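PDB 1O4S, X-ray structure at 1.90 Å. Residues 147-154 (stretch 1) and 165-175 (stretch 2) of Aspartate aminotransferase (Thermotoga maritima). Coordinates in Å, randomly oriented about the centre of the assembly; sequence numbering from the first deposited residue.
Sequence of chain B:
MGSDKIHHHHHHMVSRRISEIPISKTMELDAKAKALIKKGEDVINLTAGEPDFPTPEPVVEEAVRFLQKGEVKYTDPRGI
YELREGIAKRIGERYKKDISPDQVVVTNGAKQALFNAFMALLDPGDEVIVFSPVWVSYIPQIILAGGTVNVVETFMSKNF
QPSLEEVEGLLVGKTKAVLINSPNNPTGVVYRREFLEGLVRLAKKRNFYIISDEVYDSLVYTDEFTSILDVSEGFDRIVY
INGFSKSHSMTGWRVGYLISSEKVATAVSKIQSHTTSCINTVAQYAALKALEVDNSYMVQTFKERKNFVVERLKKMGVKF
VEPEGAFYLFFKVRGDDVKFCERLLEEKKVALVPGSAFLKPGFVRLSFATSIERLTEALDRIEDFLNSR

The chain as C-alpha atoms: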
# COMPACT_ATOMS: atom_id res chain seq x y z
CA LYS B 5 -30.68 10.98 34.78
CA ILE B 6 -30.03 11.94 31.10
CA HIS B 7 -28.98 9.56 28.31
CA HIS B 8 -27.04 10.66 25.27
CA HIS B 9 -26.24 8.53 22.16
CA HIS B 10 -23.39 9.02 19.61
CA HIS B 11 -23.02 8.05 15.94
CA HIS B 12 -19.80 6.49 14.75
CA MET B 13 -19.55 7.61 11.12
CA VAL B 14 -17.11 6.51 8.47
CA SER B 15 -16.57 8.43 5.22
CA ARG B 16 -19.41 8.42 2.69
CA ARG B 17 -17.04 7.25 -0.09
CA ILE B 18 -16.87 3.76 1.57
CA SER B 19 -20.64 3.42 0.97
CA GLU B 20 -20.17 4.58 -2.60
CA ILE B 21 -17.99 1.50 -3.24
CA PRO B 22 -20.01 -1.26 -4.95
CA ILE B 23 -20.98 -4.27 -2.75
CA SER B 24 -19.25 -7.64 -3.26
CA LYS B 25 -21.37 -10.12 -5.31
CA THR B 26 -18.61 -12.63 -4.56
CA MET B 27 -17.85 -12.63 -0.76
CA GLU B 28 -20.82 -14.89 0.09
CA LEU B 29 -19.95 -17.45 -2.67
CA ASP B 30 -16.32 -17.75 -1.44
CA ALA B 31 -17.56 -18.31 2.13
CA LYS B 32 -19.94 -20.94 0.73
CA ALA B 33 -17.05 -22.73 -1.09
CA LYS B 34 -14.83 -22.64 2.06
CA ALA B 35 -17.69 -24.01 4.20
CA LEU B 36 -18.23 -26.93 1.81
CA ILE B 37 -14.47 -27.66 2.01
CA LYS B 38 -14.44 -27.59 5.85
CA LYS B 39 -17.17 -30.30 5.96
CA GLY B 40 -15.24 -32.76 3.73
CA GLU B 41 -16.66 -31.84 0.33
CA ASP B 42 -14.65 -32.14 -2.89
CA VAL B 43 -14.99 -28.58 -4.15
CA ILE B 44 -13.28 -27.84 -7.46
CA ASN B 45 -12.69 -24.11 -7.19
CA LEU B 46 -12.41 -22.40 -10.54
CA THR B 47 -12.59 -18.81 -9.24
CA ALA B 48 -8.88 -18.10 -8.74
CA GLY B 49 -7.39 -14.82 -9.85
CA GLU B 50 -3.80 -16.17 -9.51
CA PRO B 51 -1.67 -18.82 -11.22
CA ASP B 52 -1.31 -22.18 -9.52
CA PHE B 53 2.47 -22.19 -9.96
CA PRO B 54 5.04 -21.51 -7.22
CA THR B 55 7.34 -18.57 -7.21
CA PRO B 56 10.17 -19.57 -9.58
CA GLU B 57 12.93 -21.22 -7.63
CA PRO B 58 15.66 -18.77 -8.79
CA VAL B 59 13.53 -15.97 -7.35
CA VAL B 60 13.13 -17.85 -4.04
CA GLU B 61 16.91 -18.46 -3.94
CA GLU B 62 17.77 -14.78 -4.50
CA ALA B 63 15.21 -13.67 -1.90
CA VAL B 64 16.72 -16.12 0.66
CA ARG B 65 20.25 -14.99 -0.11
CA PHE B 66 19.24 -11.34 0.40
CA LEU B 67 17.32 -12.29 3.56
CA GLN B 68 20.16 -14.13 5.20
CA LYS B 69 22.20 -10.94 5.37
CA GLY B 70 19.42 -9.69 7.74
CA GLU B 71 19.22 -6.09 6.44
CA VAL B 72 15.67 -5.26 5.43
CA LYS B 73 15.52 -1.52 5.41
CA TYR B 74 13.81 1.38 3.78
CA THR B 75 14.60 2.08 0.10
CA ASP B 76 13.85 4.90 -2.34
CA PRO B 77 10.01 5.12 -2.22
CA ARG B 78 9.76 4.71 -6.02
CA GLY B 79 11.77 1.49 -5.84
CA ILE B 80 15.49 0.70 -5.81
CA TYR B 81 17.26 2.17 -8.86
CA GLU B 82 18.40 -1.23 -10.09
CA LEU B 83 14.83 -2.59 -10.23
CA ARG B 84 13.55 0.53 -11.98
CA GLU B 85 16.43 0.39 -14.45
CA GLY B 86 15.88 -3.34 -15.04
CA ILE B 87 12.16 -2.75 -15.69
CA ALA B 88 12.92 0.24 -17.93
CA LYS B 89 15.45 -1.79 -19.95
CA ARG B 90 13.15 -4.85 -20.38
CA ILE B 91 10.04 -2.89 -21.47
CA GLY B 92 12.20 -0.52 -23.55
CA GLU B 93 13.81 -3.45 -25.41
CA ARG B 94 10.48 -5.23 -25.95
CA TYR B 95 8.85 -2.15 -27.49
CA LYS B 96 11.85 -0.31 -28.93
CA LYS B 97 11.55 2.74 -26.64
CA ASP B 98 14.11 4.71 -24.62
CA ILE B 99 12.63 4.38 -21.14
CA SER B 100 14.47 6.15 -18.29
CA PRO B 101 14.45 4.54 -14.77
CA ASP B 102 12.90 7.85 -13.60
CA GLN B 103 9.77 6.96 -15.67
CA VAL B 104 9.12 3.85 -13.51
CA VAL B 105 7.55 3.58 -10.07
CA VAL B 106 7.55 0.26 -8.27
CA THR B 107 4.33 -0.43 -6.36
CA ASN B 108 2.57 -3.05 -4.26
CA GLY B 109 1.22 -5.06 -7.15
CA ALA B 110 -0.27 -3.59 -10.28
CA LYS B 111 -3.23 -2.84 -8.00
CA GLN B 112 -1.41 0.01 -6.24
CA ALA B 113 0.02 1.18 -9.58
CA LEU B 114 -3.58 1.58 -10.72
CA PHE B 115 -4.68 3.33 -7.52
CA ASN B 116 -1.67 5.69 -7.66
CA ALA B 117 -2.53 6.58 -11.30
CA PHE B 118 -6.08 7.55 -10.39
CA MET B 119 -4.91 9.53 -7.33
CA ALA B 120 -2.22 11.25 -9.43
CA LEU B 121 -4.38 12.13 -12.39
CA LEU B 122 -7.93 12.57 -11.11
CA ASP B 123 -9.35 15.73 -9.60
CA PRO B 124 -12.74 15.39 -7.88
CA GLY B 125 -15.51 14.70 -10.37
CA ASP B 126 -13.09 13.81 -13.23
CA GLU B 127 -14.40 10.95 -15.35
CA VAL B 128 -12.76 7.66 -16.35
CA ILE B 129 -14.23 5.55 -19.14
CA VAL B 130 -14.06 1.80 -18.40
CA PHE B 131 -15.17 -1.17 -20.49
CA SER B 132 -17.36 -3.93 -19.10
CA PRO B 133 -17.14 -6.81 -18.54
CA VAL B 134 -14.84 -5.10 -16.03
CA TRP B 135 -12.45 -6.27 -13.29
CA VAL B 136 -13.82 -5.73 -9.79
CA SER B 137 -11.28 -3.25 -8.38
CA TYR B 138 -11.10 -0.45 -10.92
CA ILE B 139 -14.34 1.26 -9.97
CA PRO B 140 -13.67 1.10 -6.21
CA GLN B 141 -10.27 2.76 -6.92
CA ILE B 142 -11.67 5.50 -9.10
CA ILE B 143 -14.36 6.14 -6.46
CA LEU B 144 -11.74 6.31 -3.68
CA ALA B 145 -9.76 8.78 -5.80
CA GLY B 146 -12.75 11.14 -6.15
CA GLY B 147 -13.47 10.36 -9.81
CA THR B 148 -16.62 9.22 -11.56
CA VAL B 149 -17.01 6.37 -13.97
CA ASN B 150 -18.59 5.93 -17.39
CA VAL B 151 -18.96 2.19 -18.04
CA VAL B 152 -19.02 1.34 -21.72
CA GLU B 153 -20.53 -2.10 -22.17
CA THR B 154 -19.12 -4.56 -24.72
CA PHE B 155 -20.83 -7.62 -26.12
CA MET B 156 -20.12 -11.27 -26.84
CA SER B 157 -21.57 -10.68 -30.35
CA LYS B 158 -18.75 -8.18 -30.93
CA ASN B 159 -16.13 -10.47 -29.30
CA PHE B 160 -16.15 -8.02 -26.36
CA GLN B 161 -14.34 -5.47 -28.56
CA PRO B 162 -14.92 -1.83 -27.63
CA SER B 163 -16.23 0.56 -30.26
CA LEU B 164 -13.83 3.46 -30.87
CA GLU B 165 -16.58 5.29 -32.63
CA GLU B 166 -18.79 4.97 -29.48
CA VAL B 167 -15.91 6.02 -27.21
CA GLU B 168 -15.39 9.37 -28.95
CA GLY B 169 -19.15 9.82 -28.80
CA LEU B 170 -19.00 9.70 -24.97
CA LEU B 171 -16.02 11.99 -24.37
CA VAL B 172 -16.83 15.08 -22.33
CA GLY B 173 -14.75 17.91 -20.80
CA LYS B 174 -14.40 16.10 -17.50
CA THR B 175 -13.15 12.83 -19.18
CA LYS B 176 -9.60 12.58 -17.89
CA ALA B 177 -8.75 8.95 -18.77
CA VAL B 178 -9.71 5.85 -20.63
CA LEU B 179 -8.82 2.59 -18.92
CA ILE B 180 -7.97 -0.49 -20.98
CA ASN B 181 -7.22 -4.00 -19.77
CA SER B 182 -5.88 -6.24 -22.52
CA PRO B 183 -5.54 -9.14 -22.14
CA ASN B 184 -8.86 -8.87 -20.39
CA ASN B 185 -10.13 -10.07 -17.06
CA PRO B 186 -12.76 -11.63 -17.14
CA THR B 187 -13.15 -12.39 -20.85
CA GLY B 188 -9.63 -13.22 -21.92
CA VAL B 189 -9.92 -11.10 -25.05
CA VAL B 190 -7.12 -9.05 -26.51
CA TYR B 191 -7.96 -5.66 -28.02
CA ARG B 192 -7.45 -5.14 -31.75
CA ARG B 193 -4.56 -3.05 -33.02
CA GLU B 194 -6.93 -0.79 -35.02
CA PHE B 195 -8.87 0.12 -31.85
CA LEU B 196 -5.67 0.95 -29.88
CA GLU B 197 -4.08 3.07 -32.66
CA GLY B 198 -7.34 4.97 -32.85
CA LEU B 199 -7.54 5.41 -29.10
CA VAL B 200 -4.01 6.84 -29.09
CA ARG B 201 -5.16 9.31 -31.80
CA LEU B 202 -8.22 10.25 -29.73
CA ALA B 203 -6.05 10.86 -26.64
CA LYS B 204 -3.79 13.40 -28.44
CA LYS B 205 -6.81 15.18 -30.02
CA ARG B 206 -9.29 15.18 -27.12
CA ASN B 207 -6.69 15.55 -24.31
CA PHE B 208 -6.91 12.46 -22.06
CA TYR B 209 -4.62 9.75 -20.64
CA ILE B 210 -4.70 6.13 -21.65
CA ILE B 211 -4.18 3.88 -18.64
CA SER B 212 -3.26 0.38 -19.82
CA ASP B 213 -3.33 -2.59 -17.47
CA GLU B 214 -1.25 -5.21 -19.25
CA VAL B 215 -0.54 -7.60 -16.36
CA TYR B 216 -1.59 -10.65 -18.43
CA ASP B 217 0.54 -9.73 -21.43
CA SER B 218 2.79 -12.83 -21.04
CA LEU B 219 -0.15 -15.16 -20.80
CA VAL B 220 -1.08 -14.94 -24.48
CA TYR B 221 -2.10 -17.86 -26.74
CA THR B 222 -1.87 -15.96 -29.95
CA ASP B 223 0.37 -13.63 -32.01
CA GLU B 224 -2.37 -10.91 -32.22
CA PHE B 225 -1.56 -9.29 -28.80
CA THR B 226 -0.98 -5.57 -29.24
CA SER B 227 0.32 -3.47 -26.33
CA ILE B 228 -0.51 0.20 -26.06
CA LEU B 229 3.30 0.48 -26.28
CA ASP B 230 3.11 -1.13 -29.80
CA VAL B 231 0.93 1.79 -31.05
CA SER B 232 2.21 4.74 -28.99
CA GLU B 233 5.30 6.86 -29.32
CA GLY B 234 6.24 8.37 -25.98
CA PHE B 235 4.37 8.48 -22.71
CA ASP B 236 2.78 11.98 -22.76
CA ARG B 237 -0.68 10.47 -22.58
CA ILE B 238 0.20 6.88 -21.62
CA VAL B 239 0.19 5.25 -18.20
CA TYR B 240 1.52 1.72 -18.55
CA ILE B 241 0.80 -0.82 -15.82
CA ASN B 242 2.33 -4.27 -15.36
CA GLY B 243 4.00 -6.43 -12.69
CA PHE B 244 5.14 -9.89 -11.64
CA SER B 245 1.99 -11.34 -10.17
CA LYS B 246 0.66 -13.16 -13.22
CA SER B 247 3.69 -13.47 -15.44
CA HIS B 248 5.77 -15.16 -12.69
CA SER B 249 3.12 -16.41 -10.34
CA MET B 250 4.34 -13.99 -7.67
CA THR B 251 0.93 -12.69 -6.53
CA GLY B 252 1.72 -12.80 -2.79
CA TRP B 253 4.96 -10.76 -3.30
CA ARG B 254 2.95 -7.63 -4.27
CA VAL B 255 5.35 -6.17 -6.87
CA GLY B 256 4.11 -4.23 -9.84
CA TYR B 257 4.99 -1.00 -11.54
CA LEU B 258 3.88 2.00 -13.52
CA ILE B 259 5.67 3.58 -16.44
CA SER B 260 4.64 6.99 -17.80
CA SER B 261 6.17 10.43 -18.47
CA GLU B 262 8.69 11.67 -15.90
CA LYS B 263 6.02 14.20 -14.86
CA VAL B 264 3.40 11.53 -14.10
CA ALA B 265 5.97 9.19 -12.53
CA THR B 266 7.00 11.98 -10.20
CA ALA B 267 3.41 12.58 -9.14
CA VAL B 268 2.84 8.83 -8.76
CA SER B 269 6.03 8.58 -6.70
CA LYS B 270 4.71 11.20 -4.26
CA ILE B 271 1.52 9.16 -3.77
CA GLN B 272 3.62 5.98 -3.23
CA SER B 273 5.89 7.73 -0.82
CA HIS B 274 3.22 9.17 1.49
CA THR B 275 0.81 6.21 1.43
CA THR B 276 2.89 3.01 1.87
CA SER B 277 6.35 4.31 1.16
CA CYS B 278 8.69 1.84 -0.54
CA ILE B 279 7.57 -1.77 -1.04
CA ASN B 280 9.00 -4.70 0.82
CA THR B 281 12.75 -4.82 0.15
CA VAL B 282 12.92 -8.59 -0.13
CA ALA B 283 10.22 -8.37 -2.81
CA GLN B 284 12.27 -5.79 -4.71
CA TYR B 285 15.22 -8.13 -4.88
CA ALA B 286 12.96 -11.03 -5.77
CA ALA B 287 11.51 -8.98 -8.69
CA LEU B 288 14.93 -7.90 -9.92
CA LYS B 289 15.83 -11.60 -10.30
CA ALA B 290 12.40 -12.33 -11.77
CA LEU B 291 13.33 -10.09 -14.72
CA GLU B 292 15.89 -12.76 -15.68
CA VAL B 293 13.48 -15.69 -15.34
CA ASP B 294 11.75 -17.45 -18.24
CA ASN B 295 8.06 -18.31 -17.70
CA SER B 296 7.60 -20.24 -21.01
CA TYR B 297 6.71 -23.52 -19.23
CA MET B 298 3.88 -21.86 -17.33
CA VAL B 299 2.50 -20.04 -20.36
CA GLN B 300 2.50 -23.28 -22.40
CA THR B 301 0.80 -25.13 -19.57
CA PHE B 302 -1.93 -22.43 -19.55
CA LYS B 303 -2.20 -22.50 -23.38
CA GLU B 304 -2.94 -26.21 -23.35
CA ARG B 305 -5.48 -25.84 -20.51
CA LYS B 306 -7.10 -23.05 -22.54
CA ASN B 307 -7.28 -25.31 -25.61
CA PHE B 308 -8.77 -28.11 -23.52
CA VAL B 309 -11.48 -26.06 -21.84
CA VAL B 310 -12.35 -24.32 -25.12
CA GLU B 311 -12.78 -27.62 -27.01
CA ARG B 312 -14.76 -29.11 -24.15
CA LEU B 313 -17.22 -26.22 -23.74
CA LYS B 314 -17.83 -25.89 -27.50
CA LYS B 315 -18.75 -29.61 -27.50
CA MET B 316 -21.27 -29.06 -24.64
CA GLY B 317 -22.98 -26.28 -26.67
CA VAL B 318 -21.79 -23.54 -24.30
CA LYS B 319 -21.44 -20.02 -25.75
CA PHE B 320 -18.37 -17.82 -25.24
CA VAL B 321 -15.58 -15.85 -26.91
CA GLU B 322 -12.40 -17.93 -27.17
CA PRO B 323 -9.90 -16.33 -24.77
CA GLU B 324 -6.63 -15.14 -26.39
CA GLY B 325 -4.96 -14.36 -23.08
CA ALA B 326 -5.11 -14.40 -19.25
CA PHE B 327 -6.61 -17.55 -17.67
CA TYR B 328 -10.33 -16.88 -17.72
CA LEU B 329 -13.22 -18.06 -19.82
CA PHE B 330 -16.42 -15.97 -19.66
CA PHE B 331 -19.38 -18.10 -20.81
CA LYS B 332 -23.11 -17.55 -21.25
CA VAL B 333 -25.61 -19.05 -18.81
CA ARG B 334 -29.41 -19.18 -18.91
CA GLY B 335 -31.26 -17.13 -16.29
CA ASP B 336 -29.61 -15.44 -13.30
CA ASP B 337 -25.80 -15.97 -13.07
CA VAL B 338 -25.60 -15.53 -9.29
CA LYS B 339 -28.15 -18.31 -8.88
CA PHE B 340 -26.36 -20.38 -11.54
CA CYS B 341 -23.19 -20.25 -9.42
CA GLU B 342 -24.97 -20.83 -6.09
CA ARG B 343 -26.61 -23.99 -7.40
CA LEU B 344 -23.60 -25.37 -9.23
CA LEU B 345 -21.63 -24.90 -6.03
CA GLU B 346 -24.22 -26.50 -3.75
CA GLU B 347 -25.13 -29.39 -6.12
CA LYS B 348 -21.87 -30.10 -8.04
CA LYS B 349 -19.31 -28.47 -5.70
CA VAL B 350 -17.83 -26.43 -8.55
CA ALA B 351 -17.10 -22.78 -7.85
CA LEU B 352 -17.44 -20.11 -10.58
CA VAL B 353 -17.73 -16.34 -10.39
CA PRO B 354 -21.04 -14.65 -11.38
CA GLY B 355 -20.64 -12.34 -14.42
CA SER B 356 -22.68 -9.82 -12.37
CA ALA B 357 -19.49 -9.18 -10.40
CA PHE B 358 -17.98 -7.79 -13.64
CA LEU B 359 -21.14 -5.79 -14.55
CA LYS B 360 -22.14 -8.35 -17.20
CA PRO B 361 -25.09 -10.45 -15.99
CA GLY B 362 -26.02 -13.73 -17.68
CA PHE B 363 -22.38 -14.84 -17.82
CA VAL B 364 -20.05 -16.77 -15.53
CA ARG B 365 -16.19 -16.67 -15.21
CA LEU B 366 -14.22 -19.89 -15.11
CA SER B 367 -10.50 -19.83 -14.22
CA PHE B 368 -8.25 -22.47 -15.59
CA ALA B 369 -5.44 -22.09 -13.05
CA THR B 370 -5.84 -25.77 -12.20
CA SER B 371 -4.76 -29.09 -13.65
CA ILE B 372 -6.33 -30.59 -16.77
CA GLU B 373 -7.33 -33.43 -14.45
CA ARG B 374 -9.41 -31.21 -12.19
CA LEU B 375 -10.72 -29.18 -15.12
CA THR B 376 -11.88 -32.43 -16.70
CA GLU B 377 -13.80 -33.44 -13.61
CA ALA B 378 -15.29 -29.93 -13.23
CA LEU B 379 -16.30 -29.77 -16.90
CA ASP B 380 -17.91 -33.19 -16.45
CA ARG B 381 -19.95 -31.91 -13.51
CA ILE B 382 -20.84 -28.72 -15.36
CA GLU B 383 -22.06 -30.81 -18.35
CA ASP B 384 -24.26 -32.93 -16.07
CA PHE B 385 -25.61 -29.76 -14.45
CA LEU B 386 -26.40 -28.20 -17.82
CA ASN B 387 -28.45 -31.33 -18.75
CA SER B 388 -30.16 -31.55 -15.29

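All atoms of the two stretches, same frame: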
# COMPACT_ATOMS: atom_id res chain seq x y z
N GLY B 147 -13.03 10.31 -8.43
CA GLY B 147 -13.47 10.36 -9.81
C GLY B 147 -14.84 9.76 -9.98
O GLY B 147 -15.42 9.20 -9.03
N THR B 148 -15.39 9.91 -11.18
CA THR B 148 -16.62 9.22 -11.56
C THR B 148 -16.32 8.31 -12.73
O THR B 148 -15.27 8.38 -13.34
CB THR B 148 -17.73 10.21 -11.93
OG1 THR B 148 -17.31 11.01 -13.04
CG2 THR B 148 -18.00 11.20 -10.77
N VAL B 149 -17.24 7.41 -13.00
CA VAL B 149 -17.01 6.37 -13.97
C VAL B 149 -18.10 6.38 -15.03
O VAL B 149 -19.28 6.52 -14.71
CB VAL B 149 -16.96 4.97 -13.31
CG1 VAL B 149 -16.65 3.92 -14.35
CG2 VAL B 149 -15.89 4.92 -12.18
N ASN B 150 -17.68 6.19 -16.28
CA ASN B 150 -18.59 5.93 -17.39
C ASN B 150 -18.25 4.53 -17.89
O ASN B 150 -17.18 4.32 -18.46
CB ASN B 150 -18.41 7.00 -18.49
CG ASN B 150 -19.61 7.11 -19.42
OD1 ASN B 150 -20.40 6.18 -19.57
ND2 ASN B 150 -19.73 8.27 -20.08
N VAL B 151 -19.15 3.59 -17.65
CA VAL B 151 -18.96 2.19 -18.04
C VAL B 151 -19.51 2.00 -19.43
O VAL B 151 -20.68 2.28 -19.69
CB VAL B 151 -19.70 1.24 -17.09
CG1 VAL B 151 -19.44 -0.21 -17.48
CG2 VAL B 151 -19.32 1.50 -15.63
N VAL B 152 -18.65 1.56 -20.33
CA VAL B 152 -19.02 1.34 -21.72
C VAL B 152 -19.08 -0.17 -21.85
O VAL B 152 -18.05 -0.84 -21.79
CB VAL B 152 -17.99 1.95 -22.70
CG1 VAL B 152 -18.30 1.55 -24.13
CG2 VAL B 152 -17.97 3.47 -22.55
N GLU B 153 -20.30 -0.68 -22.02
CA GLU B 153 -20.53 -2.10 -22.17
C GLU B 153 -20.10 -2.63 -23.55
O GLU B 153 -20.34 -2.00 -24.58
CB GLU B 153 -22.00 -2.40 -21.94
CG GLU B 153 -22.32 -3.89 -21.80
CD GLU B 153 -23.81 -4.16 -21.65
OE1 GLU B 153 -24.17 -5.35 -21.41
OE2 GLU B 153 -24.61 -3.20 -21.79
N THR B 154 -19.47 -3.80 -23.53
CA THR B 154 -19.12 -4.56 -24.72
C THR B 154 -19.85 -5.89 -24.71
O THR B 154 -20.32 -6.35 -23.68
CB THR B 154 -17.58 -4.81 -24.85
OG1 THR B 154 -17.10 -5.61 -23.77
CG2 THR B 154 -16.79 -3.51 -24.76
N GLU B 165 -15.56 4.38 -32.16
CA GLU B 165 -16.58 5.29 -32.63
C GLU B 165 -17.43 5.75 -31.43
O GLU B 165 -17.52 6.94 -31.15
CB GLU B 165 -17.40 4.54 -33.72
CG GLU B 165 -16.55 3.73 -34.77
CD GLU B 165 -15.98 2.33 -34.33
OE1 GLU B 165 -16.68 1.50 -33.70
OE2 GLU B 165 -14.82 2.02 -34.67
N GLU B 166 -17.96 4.77 -30.68
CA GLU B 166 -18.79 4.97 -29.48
C GLU B 166 -18.04 5.60 -28.31
O GLU B 166 -18.66 6.22 -27.45
CB GLU B 166 -19.40 3.62 -29.07
CG GLU B 166 -19.89 3.43 -27.63
CD GLU B 166 -20.70 2.13 -27.45
OE1 GLU B 166 -21.54 1.84 -28.34
OE2 GLU B 166 -20.52 1.41 -26.44
N VAL B 167 -16.72 5.43 -28.26
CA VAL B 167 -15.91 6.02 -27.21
C VAL B 167 -15.76 7.53 -27.41
O VAL B 167 -15.87 8.30 -26.45
CB VAL B 167 -14.50 5.36 -27.10
CG1 VAL B 167 -13.54 6.20 -26.24
CG2 VAL B 167 -14.61 3.94 -26.54
N GLU B 168 -15.52 7.95 -28.65
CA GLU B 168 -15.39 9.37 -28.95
C GLU B 168 -16.72 10.06 -28.69
O GLU B 168 -16.75 11.21 -28.23
CB GLU B 168 -14.98 9.62 -30.40
CG GLU B 168 -14.65 11.08 -30.65
CD GLU B 168 -14.10 11.38 -32.04
OE1 GLU B 168 -13.80 12.57 -32.30
OE2 GLU B 168 -13.97 10.44 -32.85
N GLY B 169 -17.80 9.34 -28.98
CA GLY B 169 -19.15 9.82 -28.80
C GLY B 169 -19.44 10.19 -27.36
O GLY B 169 -20.23 11.11 -27.13
N LEU B 170 -18.80 9.50 -26.42
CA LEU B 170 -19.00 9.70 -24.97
C LEU B 170 -18.06 10.69 -24.31
O LEU B 170 -18.30 11.06 -23.18
CB LEU B 170 -18.88 8.38 -24.19
CG LEU B 170 -19.86 7.24 -24.52
CD1 LEU B 170 -19.58 6.06 -23.60
CD2 LEU B 170 -21.33 7.69 -24.42
N LEU B 171 -16.99 11.08 -24.98
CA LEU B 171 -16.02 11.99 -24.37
C LEU B 171 -16.68 13.32 -24.00
O LEU B 171 -17.40 13.93 -24.80
CB LEU B 171 -14.85 12.27 -25.31
CG LEU B 171 -13.91 11.12 -25.63
CD1 LEU B 171 -13.09 11.45 -26.84
CD2 LEU B 171 -13.00 10.82 -24.44
N VAL B 172 -16.41 13.76 -22.77
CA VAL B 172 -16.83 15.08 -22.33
C VAL B 172 -15.61 15.84 -21.77
O VAL B 172 -14.48 15.31 -21.76
CB VAL B 172 -18.03 14.99 -21.34
CG1 VAL B 172 -19.30 14.72 -22.10
CG2 VAL B 172 -17.82 13.89 -20.31
N GLY B 173 -15.83 17.09 -21.35
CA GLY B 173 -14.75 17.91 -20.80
C GLY B 173 -14.07 17.31 -19.58
O GLY B 173 -12.86 17.42 -19.38
N LYS B 174 -14.88 16.65 -18.75
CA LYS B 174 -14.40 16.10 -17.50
C LYS B 174 -13.65 14.76 -17.71
O LYS B 174 -12.91 14.35 -16.83
CB LYS B 174 -15.58 15.94 -16.51
CG LYS B 174 -16.42 14.66 -16.69
CD LYS B 174 -17.91 14.82 -16.31
CE LYS B 174 -18.17 14.62 -14.82
NZ LYS B 174 -19.60 14.25 -14.54
N THR B 175 -13.84 14.11 -18.86
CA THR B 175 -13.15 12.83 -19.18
C THR B 175 -11.63 12.98 -19.17
O THR B 175 -11.02 13.52 -20.11
CB THR B 175 -13.55 12.25 -20.54
OG1 THR B 175 -14.95 12.01 -20.60
CG2 THR B 175 -12.89 10.83 -20.70

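This is a small contact of mixed character, with one apolar pair at its centre and carbon-to-oxygen contacts around it, in which one face of a β-strand lies against the end of a nearly antiparallel helix and the loop that follows it, held by side-chain packing with no hydrogen bond between the two stretches. The strand runs from Thr148 to Glu153, and the helix enters from earlier in the chain at Glu165. Their axes approach to 10.4 Å, with 158° between their N-to-C directions. That spacing is typical of a helix resting on a strand: the backbones stay apart and side chains fill the gap. Even the close backbone pairs are well separated, Val152 CA lying 7.9 Å from Val167 CA and Asn150 CA 8.5 Å from Leu170 CA. The two stretches together bury only 268 Å².

The first rule to read here is strand alternation. Thr148, Asn150 and Val152 point their CA-to-CB bonds toward the second stretch, whereas Val151 points away and Val149 is out of reach. On the helix the matching rule is the i to i+4 repeat: Glu166 and Leu170, one turn apart, both point toward the strand. Because the directions oppose, ascending the strand means descending the helix, so Lys174 comes opposite Thr148, Leu170 serves Asn150 and Val152, and Glu166 meets the far end of the strand.

Val152 is the centre of the contact. It is buried and has the largest area covered by the partner stretch, with Leu170 next. Val152 CG2 sits 3.2 Å from Leu170 CD1, a very tight approach for two methyl carbons and the one apolar side-chain pairing between the stretches. With chi1 near 172° (t), Val152 reaches its other methyl to Glu166, where Val152 CG1 lies 3.2 Å from Glu166 OE2. This is a close van der Waals contact between a methyl and a carboxylate oxygen, with no polar partner gained. The extended Glu166 side chain, t at chi1 and chi2, brings the same oxygen to 3.9 Å from the backbone carbonyl, measured from Glu166 OE2 to Glu153 O. Glu153 itself contributes little, since its CB points sideways and the end of its side chain leads away.

Toward the start of the strand the packing thins. Leu170, in the m,t rotamer, also touches the amide side chain of Asn150, with Leu170 CD1 4.1 Å from Asn150 OD1. Beyond it, the end of the Lys174 side chain lies beside Thr148, with Lys174 CE 4.1 Å from Thr148 OG1; no hydrogen bond joins the two, and that hydroxyl is hydrogen-bonded elsewhere in the structure.

The second stretch organises its own backbone. Gly169 N donates to Glu165 O at 3.2 Å, and Leu170 N to Val167 O at 3.2 Å. In the following loop, Val172 N donates to Thr175 OG1 at 3.1 Å and an almost straight 174°, while Thr175 N returns a bond to Val172 O at 3.2 Å. This reciprocal pair closes the turn that carries Lys174.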